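Local structure of membrane protein (Acinetobacter baumannii AB307-0294, 5DL5) at residues K213-F225 against T236-A250. The protein is an outer membrane beta-barrel of the OprD porin family that probably forms a channel for small solutes and may take part in antibiotic uptake. Residues are numbered along the deposited sequence; the frame is centred on the assembly and turned at random.
Sequences KNALERHYANVNF and TYDFSGYHTKFDANA
Asn-222 and Asn-224 both give an amide hydrogen to Asp-238. Their ND2 atoms reach Asp-238 OD1 from opposite faces of the carboxylate plane. The bond from Asn-222 ND2 to Asp-238 OD1 is 2.7 Å, on the syn side. Asn-224 ND2 reaches Asp-238 OD1 on the anti side at 2.9 Å. Asn-222 ND2 also donates to Ser-240 OG at 2.8 Å, and Ser-240 OG donates to Asp-238 OD2 at 2.6 Å. Both carboxylate oxygens are thus engaged, which probably stabilises the charged form. Asp-238 CG lies anti to its backbone N (chi1 -170°), which carries the carboxylate across to the asparagines.

The backbones pair as the two arms of an antiparallel hairpin. Two-way N-H to O bonds join five pairs, from Glu-217 with Lys-245 to Phe-225 with Tyr-237. Beyond them Asp-247 N donates to Ala-215 O, from above the carbonyl plane. Asp-247 OD2 accepts from Asn-249 N in an Asx turn.

Tyr-220 CD1 sits 3.4 Å above one face of the Tyr-242 ring, near its rim, with the ring planes 51° apart. Tyr-242 OH is hydrogen-bonded to Pro-133 O and Tyr-317 N. Arg-218 CD touches Thr-244 OG1 at 3.3 Å, while Arg-218 NH2 hydrogen-bonds Val-134 O and NH1 forms a salt bridge with Asp-311. On the sheet face carrying Glu-217, His-219, His-243 and Lys-245, Glu-217 OE1 makes a salt bridge with Lys-245 NZ at 3.4 Å.

Strand 203-212 flanks strand 216-229, and strand 273-286 flanks strand 233-246, which places this hairpin within the wall of the porin barrel.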
loop_
_atom_site.group_PDB
_atom_site.type_symbol
_atom_site.label_atom_id
_atom_site.label_comp_id
_atom_site.label_asym_id
_atom_site.label_seq_id
_atom_site.Cartn_x
_atom_site.Cartn_y
_atom_site.Cartn_z
ATOM N N LYS A 213 4.523 -1.948 19.459
ATOM C CA LYS A 213 4.543 -2.539 20.822
ATOM C C LYS A 213 3.512 -3.676 20.885
ATOM O O LYS A 213 2.394 -3.584 20.392
ATOM C CB LYS A 213 4.302 -1.445 21.921
ATOM C CG LYS A 213 3.985 -1.975 23.382
ATOM C CD LYS A 213 3.895 -0.885 24.441
ATOM C CE LYS A 213 3.894 -1.367 25.927
ATOM N NZ LYS A 213 5.130 -1.118 26.763
ATOM N N ASN A 214 3.956 -4.792 21.446
ATOM C CA ASN A 214 3.170 -5.995 21.533
ATOM C C ASN A 214 2.756 -6.610 20.244
ATOM O O ASN A 214 1.832 -7.450 20.254
ATOM C CB ASN A 214 1.926 -5.746 22.410
ATOM C CG ASN A 214 2.325 -5.419 23.844
ATOM O OD1 ASN A 214 3.286 -5.992 24.359
ATOM N ND2 ASN A 214 1.709 -4.444 24.423
ATOM N N ALA A 215 3.352 -6.204 19.118
ATOM C CA ALA A 215 2.841 -6.658 17.846
ATOM C C ALA A 215 3.981 -7.256 16.951
ATOM O O ALA A 215 4.019 -8.426 16.720
ATOM C CB ALA A 215 2.209 -5.516 17.122
ATOM N N LEU A 216 4.944 -6.438 16.538
ATOM C CA LEU A 216 5.948 -6.879 15.691
ATOM C C LEU A 216 7.058 -5.855 15.556
ATOM O O LEU A 216 6.835 -4.665 15.831
ATOM C CB LEU A 216 5.403 -7.151 14.286
ATOM C CG LEU A 216 4.641 -6.041 13.527
ATOM C CD1 LEU A 216 5.500 -5.292 12.532
ATOM C CD2 LEU A 216 3.598 -6.703 12.659
ATOM N N GLU A 217 8.178 -6.347 15.071
ATOM C CA GLU A 217 9.337 -5.588 14.666
ATOM C C GLU A 217 9.552 -5.884 13.215
ATOM O O GLU A 217 9.398 -7.047 12.772
ATOM C CB GLU A 217 10.590 -5.934 15.537
ATOM C CG GLU A 217 10.304 -5.741 17.003
ATOM C CD GLU A 217 11.418 -6.236 17.955
ATOM O OE1 GLU A 217 12.223 -7.204 17.643
ATOM O OE2 GLU A 217 11.423 -5.661 19.079
ATOM N N ARG A 218 9.844 -4.846 12.456
ATOM C CA ARG A 218 9.977 -4.999 11.033
ATOM C C ARG A 218 11.026 -4.085 10.460
ATOM O O ARG A 218 11.106 -2.918 10.867
ATOM C CB ARG A 218 8.630 -4.777 10.348
ATOM C CG ARG A 218 8.678 -4.915 8.842
ATOM C CD ARG A 218 7.304 -5.325 8.271
ATOM N NE ARG A 218 6.394 -4.296 8.323
ATOM C CZ ARG A 218 5.030 -4.416 8.425
ATOM N NH1 ARG A 218 4.391 -5.563 8.620
ATOM N NH2 ARG A 218 4.368 -3.303 8.512
ATOM N N HIS A 219 11.880 -4.642 9.605
ATOM C CA HIS A 219 12.833 -3.857 8.867
ATOM C C HIS A 219 12.661 -4.039 7.387
ATOM O O HIS A 219 12.283 -5.135 6.952
ATOM C CB HIS A 219 14.249 -4.222 9.349
ATOM C CG HIS A 219 14.475 -3.950 10.819
ATOM N ND1 HIS A 219 14.225 -4.883 11.801
ATOM C CD2 HIS A 219 14.851 -2.819 11.468
ATOM C CE1 HIS A 219 14.481 -4.360 12.985
ATOM N NE2 HIS A 219 14.847 -3.107 12.808
ATOM N N TYR A 220 12.987 -3.013 6.609
ATOM C CA TYR A 220 12.849 -3.031 5.137
ATOM C C TYR A 220 14.154 -2.435 4.621
ATOM O O TYR A 220 14.677 -1.465 5.172
ATOM C CB TYR A 220 11.693 -2.158 4.662
ATOM C CG TYR A 220 11.599 -1.891 3.151
ATOM C CD1 TYR A 220 10.977 -2.798 2.298
ATOM C CD2 TYR A 220 12.118 -0.750 2.621
ATOM C CE1 TYR A 220 10.884 -2.569 0.972
ATOM C CE2 TYR A 220 12.081 -0.541 1.250
ATOM C CZ TYR A 220 11.387 -1.410 0.478
ATOM O OH TYR A 220 11.286 -1.230 -0.846
ATOM N N ALA A 221 14.649 -2.985 3.521
ATOM C CA ALA A 221 15.776 -2.407 2.779
ATOM C C ALA A 221 15.438 -2.456 1.275
ATOM O O ALA A 221 14.794 -3.392 0.808
ATOM C CB ALA A 221 17.042 -3.279 3.027
ATOM N N ASN A 222 15.978 -1.520 0.516
ATOM C CA ASN A 222 15.837 -1.527 -0.948
ATOM C C ASN A 222 17.101 -0.942 -1.560
ATOM O O ASN A 222 17.742 -0.010 -1.022
ATOM C CB ASN A 222 14.625 -0.717 -1.389
ATOM C CG ASN A 222 14.568 -0.477 -2.904
ATOM O OD1 ASN A 222 14.977 0.546 -3.384
ATOM N ND2 ASN A 222 14.014 -1.398 -3.624
ATOM N N VAL A 223 17.440 -1.509 -2.704
ATOM C CA VAL A 223 18.395 -0.888 -3.615
ATOM C C VAL A 223 17.826 -0.965 -5.054
ATOM O O VAL A 223 17.265 -2.007 -5.466
ATOM C CB VAL A 223 19.791 -1.447 -3.389
ATOM C CG1 VAL A 223 19.890 -2.923 -3.758
ATOM C CG2 VAL A 223 20.766 -0.743 -4.327
ATOM N N ASN A 224 18.035 0.097 -5.802
ATOM C CA ASN A 224 17.465 0.322 -7.059
ATOM C C ASN A 224 18.537 0.959 -7.939
ATOM O O ASN A 224 19.145 1.948 -7.591
ATOM C CB ASN A 224 16.118 1.106 -6.968
ATOM C CG ASN A 224 15.417 1.151 -8.277
ATOM O OD1 ASN A 224 15.806 1.903 -9.185
ATOM N ND2 ASN A 224 14.453 0.236 -8.463
ATOM N N PHE A 225 18.834 0.277 -9.062
ATOM C CA PHE A 225 19.951 0.633 -9.944
ATOM C C PHE A 225 19.413 0.614 -11.388
ATOM O O PHE A 225 18.928 -0.391 -11.862
ATOM C CB PHE A 225 21.176 -0.278 -9.819
ATOM C CG PHE A 225 22.306 0.124 -10.759
ATOM C CD1 PHE A 225 22.921 1.353 -10.639
ATOM C CD2 PHE A 225 22.667 -0.667 -11.791
ATOM C CE1 PHE A 225 23.903 1.776 -11.543
ATOM C CE2 PHE A 225 23.674 -0.270 -12.700
ATOM C CZ PHE A 225 24.269 0.954 -12.569
ATOM N N THR A 236 16.622 -1.667 -15.397
ATOM C CA THR A 236 16.536 -1.310 -14.014
ATOM C C THR A 236 16.443 -2.592 -13.166
ATOM O O THR A 236 15.544 -3.425 -13.379
ATOM C CB THR A 236 15.266 -0.449 -13.766
ATOM O OG1 THR A 236 15.341 0.630 -14.655
ATOM C CG2 THR A 236 15.060 0.023 -12.245
ATOM N N TYR A 237 17.328 -2.669 -12.155
ATOM C CA TYR A 237 17.363 -3.744 -11.232
ATOM C C TYR A 237 16.951 -3.275 -9.890
ATOM O O TYR A 237 17.297 -2.179 -9.460
ATOM C CB TYR A 237 18.795 -4.261 -11.069
ATOM C CG TYR A 237 19.464 -4.684 -12.329
ATOM C CD1 TYR A 237 20.254 -3.788 -13.039
ATOM C CD2 TYR A 237 19.374 -5.959 -12.765
ATOM C CE1 TYR A 237 20.953 -4.186 -14.165
ATOM C CE2 TYR A 237 20.039 -6.386 -13.873
ATOM C CZ TYR A 237 20.837 -5.486 -14.557
ATOM O OH TYR A 237 21.455 -5.906 -15.687
ATOM N N ASP A 238 16.220 -4.098 -9.217
ATOM C CA ASP A 238 15.690 -3.789 -7.880
ATOM C C ASP A 238 15.859 -5.002 -6.937
ATOM O O ASP A 238 15.498 -6.191 -7.306
ATOM C CB ASP A 238 14.198 -3.396 -7.958
ATOM C CG ASP A 238 13.690 -2.833 -6.614
ATOM O OD1 ASP A 238 13.959 -1.605 -6.303
ATOM O OD2 ASP A 238 13.126 -3.637 -5.791
ATOM N N PHE A 239 16.380 -4.741 -5.742
ATOM C CA PHE A 239 16.429 -5.747 -4.652
ATOM C C PHE A 239 15.753 -5.146 -3.456
ATOM O O PHE A 239 16.124 -3.999 -3.008
ATOM C CB PHE A 239 17.936 -6.111 -4.463
ATOM C CG PHE A 239 18.272 -7.096 -3.339
ATOM C CD1 PHE A 239 17.436 -8.179 -2.977
ATOM C CD2 PHE A 239 19.541 -6.999 -2.684
ATOM C CE1 PHE A 239 17.783 -9.066 -1.945
ATOM C CE2 PHE A 239 19.925 -7.911 -1.659
ATOM C CZ PHE A 239 19.072 -8.975 -1.307
ATOM N N SER A 240 14.682 -5.785 -3.018
ATOM C CA SER A 240 13.867 -5.318 -1.935
ATOM C C SER A 240 13.711 -6.469 -0.924
ATOM O O SER A 240 13.666 -7.654 -1.313
ATOM C CB SER A 240 12.461 -4.911 -2.410
ATOM O OG SER A 240 12.599 -3.734 -3.198
ATOM N N GLY A 241 13.543 -6.139 0.354
ATOM C CA GLY A 241 13.118 -7.148 1.321
ATOM C C GLY A 241 12.654 -6.693 2.723
ATOM O O GLY A 241 12.894 -5.565 3.098
ATOM N N TYR A 242 11.828 -7.535 3.354
ATOM C CA TYR A 242 11.469 -7.296 4.758
ATOM C C TYR A 242 11.914 -8.461 5.657
ATOM O O TYR A 242 11.826 -9.672 5.308
ATOM C CB TYR A 242 9.978 -7.168 4.966
ATOM C CG TYR A 242 9.281 -6.053 4.262
ATOM C CD1 TYR A 242 8.745 -6.249 3.003
ATOM C CD2 TYR A 242 9.028 -4.840 4.937
ATOM C CE1 TYR A 242 7.992 -5.233 2.388
ATOM C CE2 TYR A 242 8.391 -3.784 4.318
ATOM C CZ TYR A 242 7.843 -4.005 3.029
ATOM O OH TYR A 242 7.169 -3.004 2.472
ATOM N N HIS A 243 12.311 -8.055 6.834
ATOM C CA HIS A 243 12.437 -8.959 7.969
ATOM C C HIS A 243 11.404 -8.601 9.074
ATOM O O HIS A 243 11.428 -7.474 9.593
ATOM C CB HIS A 243 13.859 -8.879 8.471
ATOM C CG HIS A 243 14.077 -9.600 9.752
ATOM N ND1 HIS A 243 14.227 -10.962 9.806
ATOM C CD2 HIS A 243 14.056 -9.171 11.040
ATOM C CE1 HIS A 243 14.408 -11.342 11.066
ATOM N NE2 HIS A 243 14.285 -10.273 11.835
ATOM N N THR A 244 10.579 -9.561 9.472
ATOM C CA THR A 244 9.546 -9.309 10.471
ATOM C C THR A 244 9.585 -10.316 11.574
ATOM O O THR A 244 9.577 -11.528 11.372
ATOM C CB THR A 244 8.137 -9.376 9.834
ATOM O OG1 THR A 244 8.087 -8.511 8.734
ATOM C CG2 THR A 244 6.983 -8.957 10.893
ATOM N N LYS A 245 9.611 -9.836 12.789
ATOM C CA LYS A 245 9.453 -10.658 13.957
ATOM C C LYS A 245 8.127 -10.290 14.598
ATOM O O LYS A 245 7.896 -9.128 15.043
ATOM C CB LYS A 245 10.592 -10.456 14.974
ATOM C CG LYS A 245 10.515 -11.516 16.050
ATOM C CD LYS A 245 11.702 -11.462 17.001
ATOM C CE LYS A 245 11.648 -10.134 17.775
ATOM N NZ LYS A 245 12.137 -10.231 19.181
ATOM N N PHE A 246 7.261 -11.268 14.605
ATOM C CA PHE A 246 5.955 -11.135 15.197
ATOM C C PHE A 246 6.037 -11.524 16.626
ATOM O O PHE A 246 6.606 -12.585 16.983
ATOM C CB PHE A 246 4.906 -12.070 14.489
ATOM C CG PHE A 246 4.598 -11.666 13.107
ATOM C CD1 PHE A 246 3.608 -10.713 12.847
ATOM C CD2 PHE A 246 5.269 -12.197 12.063
ATOM C CE1 PHE A 246 3.318 -10.340 11.532
ATOM C CE2 PHE A 246 4.980 -11.850 10.737
ATOM C CZ PHE A 246 3.993 -10.899 10.471
ATOM N N ASP A 247 5.432 -10.684 17.454
ATOM C CA ASP A 247 5.389 -10.931 18.995
ATOM C C ASP A 247 4.493 -12.165 19.197
ATOM O O ASP A 247 3.557 -12.463 18.361
ATOM C CB ASP A 247 4.719 -9.692 19.615
ATOM C CG ASP A 247 4.801 -9.580 21.150
ATOM O OD1 ASP A 247 5.774 -8.927 21.637
ATOM O OD2 ASP A 247 3.799 -9.939 21.874
ATOM N N ALA A 248 4.708 -12.825 20.311
ATOM C CA ALA A 248 3.948 -14.022 20.746
ATOM C C ALA A 248 2.465 -13.757 20.789
ATOM O O ALA A 248 1.699 -14.614 20.398
ATOM C CB ALA A 248 4.415 -14.494 22.118
ATOM N N ASN A 249 2.065 -12.540 21.174
ATOM C CA ASN A 249 0.650 -12.135 21.165
ATOM C C ASN A 249 0.157 -11.451 19.917
ATOM O O ASN A 249 -0.931 -10.932 19.904
ATOM C CB ASN A 249 0.385 -11.171 22.333
ATOM C CG ASN A 249 0.853 -11.747 23.648
ATOM O OD1 ASN A 249 1.331 -11.022 24.525
ATOM N ND2 ASN A 249 0.794 -13.052 23.772
ATOM N N ALA A 250 0.941 -11.433 18.865
ATOM C CA ALA A 250 0.456 -10.884 17.631
ATOM C C ALA A 250 -0.527 -11.780 16.894
ATOM O O ALA A 250 -0.598 -12.955 17.143
ATOM C CB ALA A 250 1.615 -10.565 16.716
#